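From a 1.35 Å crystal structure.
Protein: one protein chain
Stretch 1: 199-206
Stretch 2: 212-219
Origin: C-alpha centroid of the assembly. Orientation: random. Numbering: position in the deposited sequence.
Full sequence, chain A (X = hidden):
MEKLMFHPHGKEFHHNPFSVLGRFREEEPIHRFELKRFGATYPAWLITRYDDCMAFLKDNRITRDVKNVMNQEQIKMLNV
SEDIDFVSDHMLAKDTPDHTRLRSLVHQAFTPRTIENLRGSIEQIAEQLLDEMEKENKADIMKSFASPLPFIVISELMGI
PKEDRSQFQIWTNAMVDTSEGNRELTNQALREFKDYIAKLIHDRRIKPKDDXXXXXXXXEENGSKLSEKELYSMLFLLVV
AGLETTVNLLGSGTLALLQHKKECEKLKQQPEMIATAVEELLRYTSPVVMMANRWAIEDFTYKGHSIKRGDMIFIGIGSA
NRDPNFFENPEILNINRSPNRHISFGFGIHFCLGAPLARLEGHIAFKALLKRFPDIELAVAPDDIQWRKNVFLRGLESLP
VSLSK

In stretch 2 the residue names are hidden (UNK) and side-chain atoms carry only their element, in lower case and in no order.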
ATOM      1  N   LYS A 199      -2.360  25.103   6.793  1.00 19.98           N
ATOM      2  CA  LYS A 199      -3.405  26.090   6.465  1.00 22.48           C
ATOM      3  C   LYS A 199      -4.795  25.497   6.456  1.00 20.78           C
ATOM      4  O   LYS A 199      -5.755  26.000   7.003  1.00 21.06           O
ATOM      5  CB  LYS A 199      -3.131  26.770   5.144  1.00 27.33           C
ATOM      6  CG  LYS A 199      -4.243  27.755   4.732  1.00 31.93           C
ATOM      7  CD  LYS A 199      -4.010  28.337   3.346  1.00 38.73           C
ATOM      8  CE  LYS A 199      -5.275  28.968   2.746  1.00 44.13           C
ATOM      9  NZ  LYS A 199      -6.103  29.774   3.699  1.00 43.42           N
ATOM     10  N   LEU A 200      -4.951  24.280   5.865  1.00 20.49           N
ATOM     11  CA  LEU A 200      -6.271  23.650   5.869  1.00 18.60           C
ATOM     12  C   LEU A 200      -6.676  23.343   7.301  1.00 17.26           C
ATOM     13  O   LEU A 200      -7.834  23.474   7.637  1.00 19.07           O
ATOM     14  CB  LEU A 200      -6.234  22.324   5.063  1.00 16.84           C
ATOM     15  CG  LEU A 200      -5.913  22.508   3.598  1.00 20.13           C
ATOM     16  CD1 LEU A 200      -6.090  21.174   2.841  1.00 18.82           C
ATOM     17  CD2 LEU A 200      -6.691  23.588   2.895  1.00 20.67           C
ATOM     18  N   ILE A 201      -5.762  22.868   8.134  1.00 17.52           N
ATOM     19  CA  ILE A 201      -6.074  22.506   9.510  1.00 18.17           C
ATOM     20  C   ILE A 201      -6.541  23.779  10.257  1.00 21.30           C
ATOM     21  O   ILE A 201      -7.571  23.783  10.919  1.00 19.93           O
ATOM     22  CB  ILE A 201      -4.858  21.949  10.191  1.00 17.57           C
ATOM     23  CG1 ILE A 201      -4.586  20.504   9.747  1.00 16.88           C
ATOM     24  CG2 ILE A 201      -5.000  21.958  11.734  1.00 18.56           C
ATOM     25  CD1 ILE A 201      -3.258  20.020   9.997  1.00 16.75           C
ATOM     26  N   HIS A 202      -5.805  24.843  10.059  1.00 23.10           N
ATOM     27  CA  HIS A 202      -6.207  26.128  10.745  1.00 25.70           C
ATOM     28  C   HIS A 202      -7.585  26.538  10.350  1.00 26.61           C
ATOM     29  O   HIS A 202      -8.432  26.847  11.204  1.00 25.63           O
ATOM     30  CB  HIS A 202      -5.209  27.166  10.392  1.00 27.28           C
ATOM     31  CG  HIS A 202      -5.545  28.525  10.935  1.00 33.06           C
ATOM     32  ND1 HIS A 202      -6.171  29.491  10.177  1.00 41.32           N
ATOM     33  CD2 HIS A 202      -5.351  29.065  12.158  1.00 38.81           C
ATOM     34  CE1 HIS A 202      -6.336  30.583  10.910  1.00 40.19           C
ATOM     35  NE2 HIS A 202      -5.870  30.337  12.122  1.00 38.08           N
ATOM     36  N   ASP A 203      -7.882  26.497   9.053  1.00 22.17           N
ATOM     37  CA  ASP A 203      -9.119  26.947   8.559  1.00 23.79           C
ATOM     38  C   ASP A 203     -10.225  26.109   9.027  1.00 23.70           C
ATOM     39  O   ASP A 203     -11.286  26.619   9.388  1.00 24.38           O
ATOM     40  CB  ASP A 203      -9.091  27.038   7.029  1.00 27.02           C
ATOM     41  CG  ASP A 203      -8.134  28.085   6.508  1.00 33.75           C
ATOM     42  OD1 ASP A 203      -7.516  28.899   7.274  1.00 34.85           O
ATOM     43  OD2 ASP A 203      -8.001  28.060   5.276  1.00 35.31           O
ATOM     44  N   ARG A 204     -10.025  24.760   9.076  1.00 18.63           N
ATOM     45  CA  ARG A 204     -11.108  23.873   9.426  1.00 18.86           C
ATOM     46  C   ARG A 204     -11.361  23.679  10.925  1.00 20.13           C
ATOM     47  O   ARG A 204     -12.400  23.213  11.291  1.00 23.02           O
ATOM     48  CB  ARG A 204     -10.920  22.493   8.700  1.00 18.95           C
ATOM     49  CG  ARG A 204     -11.007  22.758   7.216  1.00 18.52           C
ATOM     50  CD  ARG A 204     -10.526  21.610   6.303  1.00 19.59           C
ATOM     51  NE  ARG A 204     -10.516  22.049   4.906  1.00 20.51           N
ATOM     52  CZ  ARG A 204     -10.357  21.259   3.857  1.00 19.88           C
ATOM     53  NH1 ARG A 204     -10.062  19.942   4.035  1.00 18.17           N
ATOM     54  NH2 ARG A 204     -10.232  21.777   2.671  1.00 19.85           N
ATOM     55  N   ARG A 205     -10.383  24.012  11.715  1.00 23.62           N
ATOM     56  CA  ARG A 205     -10.591  24.037  13.155  1.00 25.74           C
ATOM     57  C   ARG A 205     -11.642  25.121  13.447  1.00 28.22           C
ATOM     58  O   ARG A 205     -12.530  24.910  14.283  1.00 29.52           O
ATOM     59  CB  ARG A 205      -9.303  24.317  13.883  1.00 28.52           C
ATOM     60  CG  ARG A 205      -9.400  23.992  15.388  1.00 30.46           C
ATOM     61  CD  ARG A 205      -8.086  24.186  16.106  1.00 31.59           C
ATOM     62  NE  ARG A 205      -7.071  23.117  15.923  1.00 32.17           N
ATOM     63  CZ  ARG A 205      -5.912  23.248  15.275  1.00 32.22           C
ATOM     64  NH1 ARG A 205      -5.652  24.355  14.587  1.00 35.82           N
ATOM     65  NH2 ARG A 205      -5.028  22.246  15.256  1.00 36.53           N
ATOM     66  N   ILE A 206     -11.523  26.235  12.747  1.00 28.48           N
ATOM     67  CA  ILE A 206     -12.429  27.386  12.912  1.00 35.81           C
ATOM     68  C   ILE A 206     -13.756  27.146  12.231  1.00 33.70           C
ATOM     69  O   ILE A 206     -14.787  27.372  12.837  1.00 37.72           O
ATOM     70  CB  ILE A 206     -11.778  28.679  12.406  1.00 34.27           C
ATOM     71  CG1 ILE A 206     -10.571  29.001  13.288  1.00 35.10           C
ATOM     72  CG2 ILE A 206     -12.772  29.850  12.460  1.00 38.21           C
ATOM     73  CD1 ILE A 206      -9.608  30.027  12.747  1.00 37.36           C
ATOM     74  N   UNK A 212     -12.129  14.728   5.714  1.00 14.40           N
ATOM     75  CA  UNK A 212     -11.396  14.034   6.735  1.00 15.33           C
ATOM     76  C   UNK A 212     -10.457  14.910   7.459  1.00 15.36           C
ATOM     77  O   UNK A 212     -10.179  14.609   8.691  1.00 16.54           O
ATOM     78  c   UNK A 212      -9.375  10.743   6.165  1.00 19.34           C
ATOM     79  c   UNK A 212     -10.694  12.826   6.094  1.00 15.95           C
ATOM     80  c   UNK A 212      -9.899  11.914   7.040  1.00 17.01           C
ATOM     81  c   UNK A 212     -10.837  11.374   8.065  1.00 20.85           C
ATOM     82  N   UNK A 213      -9.905  16.008   6.941  1.00 14.07           N
ATOM     83  CA  UNK A 213      -9.056  16.846   7.701  1.00 15.52           C
ATOM     84  C   UNK A 213      -9.924  17.497   8.810  1.00 16.18           C
ATOM     85  O   UNK A 213      -9.549  17.476  10.025  1.00 14.75           O
ATOM     86  c   UNK A 213      -7.406  17.237   5.908  1.00 15.18           C
ATOM     87  c   UNK A 213      -6.810  18.170   4.940  1.00 17.27           C
ATOM     88  c   UNK A 213      -7.623  18.922   7.803  1.00 18.61           C
ATOM     89  c   UNK A 213      -8.355  17.948   6.889  1.00 15.76           C
ATOM     90  N   UNK A 214     -11.133  17.962   8.465  1.00 14.80           N
ATOM     91  CA  UNK A 214     -12.020  18.543   9.456  1.00 17.55           C
ATOM     92  C   UNK A 214     -12.343  17.493  10.494  1.00 16.18           C
ATOM     93  O   UNK A 214     -12.300  17.835  11.763  1.00 20.10           O
ATOM     94  o   UNK A 214     -13.116  20.080   7.926  1.00 21.43           O
ATOM     95  c   UNK A 214     -13.296  18.916   8.767  1.00 17.65           C
ATOM     96  N   UNK A 215     -12.666  16.296  10.117  1.00 16.96           N
ATOM     97  CA  UNK A 215     -13.050  15.258  11.062  1.00 17.86           C
ATOM     98  C   UNK A 215     -11.866  14.919  11.995  1.00 17.98           C
ATOM     99  O   UNK A 215     -12.085  14.670  13.216  1.00 19.49           O
ATOM    100  c   UNK A 215     -15.446  11.686  10.325  1.00 40.43           C
ATOM    101  c   UNK A 215     -14.907  14.136   9.687  1.00 28.16           C
ATOM    102  n   UNK A 215     -16.206  10.357  10.280  1.00 37.53           N
ATOM    103  c   UNK A 215     -13.548  14.021  10.389  1.00 23.36           C
ATOM    104  c   UNK A 215     -15.433  12.748   9.181  1.00 35.65           C
ATOM    105  N   UNK A 216     -10.598  14.862  11.558  1.00 15.20           N
ATOM    106  CA  UNK A 216      -9.440  14.570  12.411  1.00 16.97           C
ATOM    107  C   UNK A 216      -9.189  15.702  13.365  1.00 17.02           C
ATOM    108  O   UNK A 216      -8.788  15.476  14.514  1.00 18.94           O
ATOM    109  c   UNK A 216      -7.091  12.786   9.954  1.00 28.47           C
ATOM    110  c   UNK A 216      -8.197  14.262  11.584  1.00 20.02           C
ATOM    111  c   UNK A 216      -7.851  11.875  12.109  1.00 26.30           C
ATOM    112  c   UNK A 216      -8.172  12.875  11.007  1.00 24.54           C
ATOM    113  N   UNK A 217      -9.320  16.934  12.914  1.00 17.38           N
ATOM    114  CA  UNK A 217      -9.138  18.104  13.727  1.00 19.57           C
ATOM    115  C   UNK A 217     -10.121  18.097  14.886  1.00 18.50           C
ATOM    116  O   UNK A 217      -9.644  18.403  16.015  1.00 23.43           O
ATOM    117  c   UNK A 217      -9.356  20.633  13.817  1.00 24.08           C
ATOM    118  c   UNK A 217      -9.243  19.379  12.912  1.00 19.19           C
ATOM    119  c   UNK A 217      -8.086  19.480  11.999  1.00 19.69           C
ATOM    120  N   UNK A 218     -11.315  17.617  14.657  1.00 19.38           N
ATOM    121  CA  UNK A 218     -12.327  17.629  15.719  1.00 21.59           C
ATOM    122  C   UNK A 218     -12.465  16.368  16.518  1.00 24.23           C
ATOM    123  O   UNK A 218     -13.116  16.352  17.535  1.00 26.74           O
ATOM    124  c   UNK A 218     -13.445  19.650  14.818  1.00 26.73           C
ATOM    125  n   UNK A 218     -13.295  20.119  13.530  1.00 28.89           N
ATOM    126  c   UNK A 218     -13.610  18.201  15.168  1.00 24.18           C
ATOM    127  c   UNK A 218     -13.290  20.723  15.633  1.00 28.62           C
ATOM    128  c   UNK A 218     -13.137  21.435  13.572  1.00 27.35           C
ATOM    129  n   UNK A 218     -13.093  21.814  14.837  1.00 32.48           N
ATOM    130  N   UNK A 219     -11.732  15.319  16.161  1.00 19.73           N
ATOM    131  CA  UNK A 219     -11.753  14.084  16.885  1.00 19.28           C
ATOM    132  C   UNK A 219     -11.189  14.277  18.352  1.00 17.81           C
ATOM    133  O   UNK A 219     -10.299  15.025  18.588  1.00 17.92           O
ATOM    134  c   UNK A 219     -10.927  13.022  16.166  1.00 17.95           C
TER

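Position 212 carries four side-chain carbons, forked at the second. CA-to-CB points away from stretch 1, and the side chain is out of reach of stretch 1. A fork one carbon beyond CB identifies Leu212.

Position 213 also has four carbons, but the fork lies at CB itself and one arm is two carbons long. CA-to-CB points toward stretch 1. The carbon ending the long arm approaches Leu200 and Arg204, and the short arm approaches Ile201. This branching defines Ile213. Ile213 CD1 lies 3.7 Å from Leu200 CD1 and 3.8 Å from Arg204 NH1, while Ile213 CG2 lies 3.9 Å from Ile201 CG1. It therefore touches three residues spread over two successive turns of the first helix.

At position 214 one carbon is followed by one oxygen, which meets the CB of Arg204; this is a serine. Ser214 OG is 3.4 Å from Arg204 CB, a contact with carbon rather than a polar pairing.

Position 215 shows four carbons in a row ending in nitrogen, exposed and out of reach of stretch 1, hence Lys215.

Position 216 repeats the pattern of four carbons forked at the second. The side chain is buried, yet out of reach of stretch 1, so stretch 1 does not account for its burial. The fork gives Leu216.

Position 217 has three carbons, CB bearing two. CA-to-CB points toward stretch 1, and the two terminal carbons approach Arg205 and Ile201. This is Val217: Val217 CG1 is 3.7 Å from Arg205 CA and Val217 CG2 is 4.0 Å from Ile201 CG2.

Position 218 holds one carbon and a five-membered ring of three carbons and two nitrogens. Both Arg204 O and Arg205 O sit at the ring edge, near its plane. The ring identifies His218. His218 NE2 donates to Arg205 O (3.2 Å, 139°), and His218 ND1 donates to Ser214 O (3.1 Å, 142°) within its own helix. His218 CE1, between the two nitrogens, lies 3.0 Å from Arg204 O.

Position 219 has a single side-chain carbon and makes no contact with stretch 1: Ala219. With phi/psi of -64/139 it is the first residue to leave helical geometry.

The helix axes approach to 8.9 Å at a signed angle of -68°, and 404 Å² is buried, both sides summed. Ile213 and Val217, one turn apart, form the apolar surface against Leu200 and Ile201, with Arg204 and Arg205 extending the contact. The backbones come closest at Ser214, where Ser214 CA is 5.4 Å from Arg204 CA. The one hydrogen bond between the stretches, from His218 to Arg205 O, ties the second helix's last turn to the first.

Stretch 2 212-219: LISKLVHA
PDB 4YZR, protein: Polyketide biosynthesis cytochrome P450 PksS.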